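Side-chain contacts in Kiaa0380 (PDB 1HTJ), which probably links heterotrimeric G protein signalling to Rho GTPases, acting as a guanine nucleotide exchange factor that carries an RGS-like domain: residues Q32-L37 with L61-A66; D28-F31 with K36-S39. The protein carries 3 engineered substitutions. All coordinates share one frame; numbering follows the deposited sequence.

Overall arrangement
Both contacts involve the short helix 34-39, near the start of the modelled chain, and their centres lie about 9 Å apart. Interaction 2 packs this helix against the preceding helix 27-32, across the turn at D33. Interaction 1 reaches further along the chain, from helix 34-39 to helix 58-69, and lies closer to the centre of the chain, about 6 Å from it against about 13 Å. The two share K36 and L37 and touch where Y63 OH packs 3.5 Å from K38 CD. Helix 34-39 thus joins the first helix to the interior of the all-helical RGS-like domain, and L34 and L37 carry its apolar packing.

Interaction 1: residues Q32-L37 with L61-A66; sequences QDLEKL and LFYLCA
L34 of helix 34-39 meets Y63 of helix 58-69 in a CH-pi contact, a small, buried packing point inside the all-helical RGS-like domain. Methyl CD2 of L34 lies over one face of the phenol, 4.0 Å from the centroid of the Y63 ring and 16° off the ring normal. It is shifted toward the hydroxyl end, so the nearest ring atom to L34 CD2 is Y63 CZ, at 3.8 Å. The side chains come from opposite directions; in both, CG stands opposite the backbone N about the first torsion (chi1 -179° for Y63), which sends the side chain out across the gap between the helices. The CA atoms of L34 and Y63, 10.4 Å apart, are the nearest pair of 32-37 and 61-66. E35 starts off away from helix 58-69, but a bend at chi2 brings its carboxylate back, with OE2 3.4 Å from Y63 OH and the plane turned 66° from the ring. The firmer partner of this acid is K38, whose NZ forms a salt bridge with E35 OE1. D33 shapes the start of helix 34-39 as its N-cap: OD1 accepts from E35 N at 2.9 Å, the donor lying above the carboxylate plane. D33 OD2 offers its anti lone pair to K36 NZ in a 2.8 Å salt bridge, so both carboxylate oxygens are engaged. Replacing Y63 with an alanine would probably leave the L34 methyl without its ring face and open a gap between the two helices. Helix 118-144 packs on the same pair, through M129 on L34 and I132 on Y63, while Q125 donates to Y63 O. Further along, L37 faces helix 41-54, and L64 meets Y199 of helix 186-202.

Interaction 2: residues D28-F31 with K36-S39; sequences DIIF and KLKS
Helices 27-32 and 34-39 follow each other across a tight turn at D33, which brings the CA atoms of I30 and K36 to within 5.3 Å. The contact is a corner between consecutive short helices, filled by hydrocarbon on both sides. On its outer part, the aliphatic chain of K36 passes at a slant over I29, whose branch methyl CG2 does the touching. I29 CG2 lies 3.3 Å from K36 CE and 3.4 Å from K36 CD, closer than ordinary van der Waals contact, so this part of the corner is tightly packed. The K36 chain is extended as far as CE and then bends at chi4 (68°), carrying NZ round to the D33 carboxylate; its methylenes thus cover I29 while its charge is met elsewhere. Nearer the backbone, K36 CB rests 4.1 Å from I30 CA. The buried part belongs to L37, whose methyl CD1 touches two residues of the first helix. It packs 3.6 Å from the branch methyl CG2 of I30 and 3.9 Å from F31 CD2. The CB of F31 points away from the second helix, yet the near side of its ring still reaches this methyl, which approaches the ring obliquely. L37 CB adds a further contact 3.9 Å from I30 O, so the leucine packs on both backbone and side chains. Helix 41-54 packs against the corner: H43 touches I30 and L37 and meets the F31 ring, V46 packs on F31, and F47 on L37. Y139 of helix 118-144 meets F31 edge-to-face, and R143 of that helix forms a salt bridge with D28, tying the first helix to the long one.

Interaction 1: residues Q32-L37 with L61-A66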
ATOM      1  N   GLN A  32       1.892  -8.944  11.961  1.00 56.54           N
ATOM      2  CA  GLN A  32       0.870  -9.973  11.854  1.00 57.39           C
ATOM      3  C   GLN A  32      -0.522  -9.446  11.464  1.00 57.21           C
ATOM      4  O   GLN A  32      -1.281 -10.136  10.770  1.00 57.20           O
ATOM      5  CB  GLN A  32       0.796 -10.711  13.192  1.00 58.63           C
ATOM      6  CG  GLN A  32      -0.053 -11.959  13.194  1.00 60.60           C
ATOM      7  CD  GLN A  32       0.071 -12.733  14.499  1.00 61.57           C
ATOM      8  OE1 GLN A  32      -0.620 -13.731  14.702  1.00 62.63           O
ATOM      9  NE2 GLN A  32       0.959 -12.278  15.389  1.00 61.88           N
ATOM     10  N   ASP A  33      -0.835  -8.220  11.887  1.00 56.77           N
ATOM     11  CA  ASP A  33      -2.140  -7.606  11.644  1.00 56.16           C
ATOM     12  C   ASP A  33      -2.113  -6.367  10.755  1.00 55.52           C
ATOM     13  O   ASP A  33      -1.598  -5.325  11.145  1.00 55.26           O
ATOM     14  CB  ASP A  33      -2.763  -7.238  12.996  1.00 57.23           C
ATOM     15  CG  ASP A  33      -4.208  -6.766  12.886  1.00 57.61           C
ATOM     16  OD1 ASP A  33      -4.725  -6.581  11.759  1.00 57.87           O
ATOM     17  OD2 ASP A  33      -4.826  -6.579  13.955  1.00 58.66           O
ATOM     18  N   LEU A  34      -2.704  -6.473   9.572  1.00 54.92           N
ATOM     19  CA  LEU A  34      -2.743  -5.353   8.645  1.00 54.60           C
ATOM     20  C   LEU A  34      -3.289  -4.091   9.309  1.00 54.71           C
ATOM     21  O   LEU A  34      -2.786  -2.987   9.085  1.00 53.76           O
ATOM     22  CB  LEU A  34      -3.591  -5.718   7.425  1.00 54.28           C
ATOM     23  CG  LEU A  34      -3.714  -4.676   6.308  1.00 54.39           C
ATOM     24  CD1 LEU A  34      -2.347  -4.177   5.869  1.00 54.26           C
ATOM     25  CD2 LEU A  34      -4.436  -5.304   5.146  1.00 54.70           C
ATOM     26  N   GLU A  35      -4.318  -4.261  10.133  1.00 55.50           N
ATOM     27  CA  GLU A  35      -4.934  -3.138  10.832  1.00 56.43           C
ATOM     28  C   GLU A  35      -3.926  -2.386  11.682  1.00 56.47           C
ATOM     29  O   GLU A  35      -4.009  -1.171  11.832  1.00 56.81           O
ATOM     30  CB  GLU A  35      -6.074  -3.624  11.726  1.00 57.26           C
ATOM     31  CG  GLU A  35      -7.291  -4.113  10.964  1.00 58.91           C
ATOM     32  CD  GLU A  35      -7.777  -3.092   9.960  1.00 59.73           C
ATOM     33  OE1 GLU A  35      -7.873  -1.898  10.329  1.00 60.73           O
ATOM     34  OE2 GLU A  35      -8.062  -3.480   8.806  1.00 60.45           O
ATOM     35  N   LYS A  36      -2.981  -3.117  12.253  1.00 56.39           N
ATOM     36  CA  LYS A  36      -1.956  -2.498  13.074  1.00 56.64           C
ATOM     37  C   LYS A  36      -0.911  -1.880  12.154  1.00 56.13           C
ATOM     38  O   LYS A  36      -0.467  -0.752  12.358  1.00 55.87           O
ATOM     39  CB  LYS A  36      -1.290  -3.546  13.975  1.00 57.15           C
ATOM     40  CG  LYS A  36      -2.234  -4.261  14.929  1.00 57.74           C
ATOM     41  CD  LYS A  36      -1.450  -5.145  15.903  1.00 58.27           C
ATOM     42  CE  LYS A  36      -2.358  -5.807  16.930  1.00 58.43           C
ATOM     43  NZ  LYS A  36      -3.262  -6.811  16.308  1.00 58.96           N
ATOM     44  N   LEU A  37      -0.534  -2.651  11.138  1.00 55.75           N
ATOM     45  CA  LEU A  37       0.458  -2.256  10.153  1.00 55.32           C
ATOM     46  C   LEU A  37       0.075  -0.957   9.436  1.00 55.35           C
ATOM     47  O   LEU A  37       0.935  -0.114   9.188  1.00 54.92           O
ATOM     48  CB  LEU A  37       0.634  -3.402   9.155  1.00 55.16           C
ATOM     49  CG  LEU A  37       1.945  -3.564   8.384  1.00 55.71           C
ATOM     50  CD1 LEU A  37       3.151  -3.545   9.327  1.00 54.86           C
ATOM     51  CD2 LEU A  37       1.878  -4.880   7.608  1.00 55.18           C
ATOM     52  N   LEU A  61      -1.019  -2.115  -2.499  1.00 33.98           N
ATOM     53  CA  LEU A  61      -1.004  -0.716  -2.892  1.00 34.28           C
ATOM     54  C   LEU A  61      -2.429  -0.279  -3.177  1.00 34.84           C
ATOM     55  O   LEU A  61      -2.822   0.850  -2.867  1.00 35.27           O
ATOM     56  CB  LEU A  61      -0.109  -0.479  -4.122  1.00 33.53           C
ATOM     57  CG  LEU A  61       1.408  -0.497  -3.865  1.00 33.11           C
ATOM     58  CD1 LEU A  61       2.158  -0.159  -5.158  1.00 31.96           C
ATOM     59  CD2 LEU A  61       1.757   0.523  -2.759  1.00 31.71           C
ATOM     60  N   PHE A  62      -3.204  -1.179  -3.766  1.00 35.07           N
ATOM     61  CA  PHE A  62      -4.594  -0.881  -4.056  1.00 35.70           C
ATOM     62  C   PHE A  62      -5.315  -0.625  -2.727  1.00 36.45           C
ATOM     63  O   PHE A  62      -5.984   0.403  -2.536  1.00 35.95           O
ATOM     64  CB  PHE A  62      -5.253  -2.059  -4.767  1.00 35.39           C
ATOM     65  CG  PHE A  62      -6.741  -1.956  -4.814  1.00 36.50           C
ATOM     66  CD1 PHE A  62      -7.356  -0.890  -5.482  1.00 36.13           C
ATOM     67  CD2 PHE A  62      -7.539  -2.875  -4.129  1.00 36.38           C
ATOM     68  CE1 PHE A  62      -8.737  -0.739  -5.462  1.00 36.10           C
ATOM     69  CE2 PHE A  62      -8.929  -2.733  -4.106  1.00 36.70           C
ATOM     70  CZ  PHE A  62      -9.528  -1.661  -4.774  1.00 36.40           C
ATOM     71  N   TYR A  63      -5.156  -1.571  -1.807  1.00 36.55           N
ATOM     72  CA  TYR A  63      -5.779  -1.482  -0.495  1.00 37.57           C
ATOM     73  C   TYR A  63      -5.446  -0.155   0.205  1.00 37.54           C
ATOM     74  O   TYR A  63      -6.328   0.509   0.769  1.00 37.15           O
ATOM     75  CB  TYR A  63      -5.307  -2.657   0.375  1.00 38.49           C
ATOM     76  CG  TYR A  63      -5.910  -2.664   1.749  1.00 39.35           C
ATOM     77  CD1 TYR A  63      -6.972  -3.507   2.056  1.00 39.64           C
ATOM     78  CD2 TYR A  63      -5.435  -1.811   2.739  1.00 39.70           C
ATOM     79  CE1 TYR A  63      -7.549  -3.500   3.324  1.00 40.62           C
ATOM     80  CE2 TYR A  63      -6.006  -1.793   4.011  1.00 40.58           C
ATOM     81  CZ  TYR A  63      -7.059  -2.642   4.295  1.00 40.69           C
ATOM     82  OH  TYR A  63      -7.605  -2.652   5.555  1.00 42.27           O
ATOM     83  N   LEU A  64      -4.170   0.220   0.167  1.00 36.86           N
ATOM     84  CA  LEU A  64      -3.717   1.443   0.800  1.00 37.14           C
ATOM     85  C   LEU A  64      -4.313   2.690   0.137  1.00 37.82           C
ATOM     86  O   LEU A  64      -4.560   3.710   0.802  1.00 37.17           O
ATOM     87  CB  LEU A  64      -2.184   1.508   0.770  1.00 36.47           C
ATOM     88  CG  LEU A  64      -1.442   0.498   1.664  1.00 36.77           C
ATOM     89  CD1 LEU A  64       0.057   0.607   1.450  1.00 35.89           C
ATOM     90  CD2 LEU A  64      -1.775   0.768   3.121  1.00 36.16           C
ATOM     91  N   CYS A  65      -4.524   2.618  -1.173  1.00 38.05           N
ATOM     92  CA  CYS A  65      -5.088   3.754  -1.884  1.00 38.73           C
ATOM     93  C   CYS A  65      -6.581   3.855  -1.586  1.00 39.48           C
ATOM     94  O   CYS A  65      -7.093   4.946  -1.367  1.00 38.87           O
ATOM     95  CB  CYS A  65      -4.822   3.632  -3.387  1.00 38.14           C
ATOM     96  SG  CYS A  65      -3.117   4.080  -3.879  1.00 35.89           S
ATOM     97  N   ALA A  66      -7.262   2.710  -1.556  1.00 40.75           N
ATOM     98  CA  ALA A  66      -8.694   2.669  -1.252  1.00 42.49           C
ATOM     99  C   ALA A  66      -8.884   3.180   0.168  1.00 43.70           C
ATOM    100  O   ALA A  66      -9.867   3.847   0.476  1.00 44.09           O
ATOM    101  CB  ALA A  66      -9.230   1.248  -1.369  1.00 41.96           C
TER

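Interaction 2: residues D28-F31 with K36-S39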
ATOM      1  N   ASP A  28       6.449  -8.184  16.036  1.00 62.35           N
ATOM      2  CA  ASP A  28       5.778  -9.457  15.791  1.00 62.15           C
ATOM      3  C   ASP A  28       4.261  -9.235  15.767  1.00 61.29           C
ATOM      4  O   ASP A  28       3.547  -9.792  14.932  1.00 61.13           O
ATOM      5  CB  ASP A  28       6.126 -10.451  16.905  1.00 63.38           C
ATOM      6  CG  ASP A  28       7.601 -10.426  17.278  1.00 64.57           C
ATOM      7  OD1 ASP A  28       7.929 -10.816  18.427  1.00 65.24           O
ATOM      8  OD2 ASP A  28       8.435 -10.027  16.427  1.00 65.20           O
ATOM      9  N   ILE A  29       3.774  -8.421  16.698  1.00 60.15           N
ATOM     10  CA  ILE A  29       2.350  -8.134  16.779  1.00 59.26           C
ATOM     11  C   ILE A  29       1.894  -7.307  15.579  1.00 58.28           C
ATOM     12  O   ILE A  29       0.896  -7.630  14.932  1.00 58.12           O
ATOM     13  CB  ILE A  29       2.007  -7.377  18.083  1.00 59.20           C
ATOM     14  CG1 ILE A  29       2.197  -8.302  19.286  1.00 59.67           C
ATOM     15  CG2 ILE A  29       0.583  -6.868  18.038  1.00 59.49           C
ATOM     16  CD1 ILE A  29       1.459  -9.638  19.171  1.00 59.68           C
ATOM     17  N   ILE A  30       2.642  -6.252  15.280  1.00 57.23           N
ATOM     18  CA  ILE A  30       2.327  -5.375  14.162  1.00 56.22           C
ATOM     19  C   ILE A  30       2.354  -6.052  12.787  1.00 55.70           C
ATOM     20  O   ILE A  30       1.388  -5.959  12.038  1.00 55.48           O
ATOM     21  CB  ILE A  30       3.274  -4.163  14.153  1.00 56.06           C
ATOM     22  CG1 ILE A  30       3.078  -3.367  15.447  1.00 55.84           C
ATOM     23  CG2 ILE A  30       3.001  -3.286  12.939  1.00 56.15           C
ATOM     24  CD1 ILE A  30       3.991  -2.186  15.600  1.00 55.58           C
ATOM     25  N   PHE A  31       3.443  -6.740  12.459  1.00 55.03           N
ATOM     26  CA  PHE A  31       3.559  -7.399  11.155  1.00 55.03           C
ATOM     27  C   PHE A  31       2.500  -8.459  10.893  1.00 55.59           C
ATOM     28  O   PHE A  31       2.223  -8.819   9.752  1.00 55.82           O
ATOM     29  CB  PHE A  31       4.952  -8.018  10.998  1.00 53.01           C
ATOM     30  CG  PHE A  31       6.020  -7.014  10.725  1.00 51.21           C
ATOM     31  CD1 PHE A  31       7.106  -6.882  11.579  1.00 50.61           C
ATOM     32  CD2 PHE A  31       5.938  -6.186   9.612  1.00 50.23           C
ATOM     33  CE1 PHE A  31       8.099  -5.938  11.330  1.00 50.36           C
ATOM     34  CE2 PHE A  31       6.920  -5.241   9.352  1.00 49.68           C
ATOM     35  CZ  PHE A  31       8.005  -5.115  10.211  1.00 49.66           C
ATOM     36  N   LYS A  36      -2.981  -3.117  12.253  1.00 56.39           N
ATOM     37  CA  LYS A  36      -1.956  -2.498  13.074  1.00 56.64           C
ATOM     38  C   LYS A  36      -0.911  -1.880  12.154  1.00 56.13           C
ATOM     39  O   LYS A  36      -0.467  -0.752  12.358  1.00 55.87           O
ATOM     40  CB  LYS A  36      -1.290  -3.546  13.975  1.00 57.15           C
ATOM     41  CG  LYS A  36      -2.234  -4.261  14.929  1.00 57.74           C
ATOM     42  CD  LYS A  36      -1.450  -5.145  15.903  1.00 58.27           C
ATOM     43  CE  LYS A  36      -2.358  -5.807  16.930  1.00 58.43           C
ATOM     44  NZ  LYS A  36      -3.262  -6.811  16.308  1.00 58.96           N
ATOM     45  N   LEU A  37      -0.534  -2.651  11.138  1.00 55.75           N
ATOM     46  CA  LEU A  37       0.458  -2.256  10.153  1.00 55.32           C
ATOM     47  C   LEU A  37       0.075  -0.957   9.436  1.00 55.35           C
ATOM     48  O   LEU A  37       0.935  -0.114   9.188  1.00 54.92           O
ATOM     49  CB  LEU A  37       0.634  -3.402   9.155  1.00 55.16           C
ATOM     50  CG  LEU A  37       1.945  -3.564   8.384  1.00 55.71           C
ATOM     51  CD1 LEU A  37       3.151  -3.545   9.327  1.00 54.86           C
ATOM     52  CD2 LEU A  37       1.878  -4.880   7.608  1.00 55.18           C
ATOM     53  N   LYS A  38      -1.212  -0.793   9.123  1.00 55.64           N
ATOM     54  CA  LYS A  38      -1.697   0.416   8.439  1.00 56.36           C
ATOM     55  C   LYS A  38      -1.351   1.657   9.241  1.00 56.23           C
ATOM     56  O   LYS A  38      -1.068   2.719   8.682  1.00 56.26           O
ATOM     57  CB  LYS A  38      -3.222   0.404   8.276  1.00 56.86           C
ATOM     58  CG  LYS A  38      -3.802  -0.818   7.591  1.00 57.79           C
ATOM     59  CD  LYS A  38      -5.294  -0.640   7.316  1.00 58.05           C
ATOM     60  CE  LYS A  38      -6.064  -0.252   8.567  1.00 58.02           C
ATOM     61  NZ  LYS A  38      -7.506  -0.058   8.268  1.00 58.09           N
ATOM     62  N   SER A  39      -1.388   1.502  10.559  1.00 55.82           N
ATOM     63  CA  SER A  39      -1.118   2.584  11.491  1.00 55.64           C
ATOM     64  C   SER A  39       0.352   2.773  11.843  1.00 54.92           C
ATOM     65  O   SER A  39       0.704   3.754  12.498  1.00 55.09           O
ATOM     66  CB  SER A  39      -1.902   2.341  12.781  1.00 56.15           C
ATOM     67  OG  SER A  39      -3.254   2.040  12.486  1.00 57.73           O
TER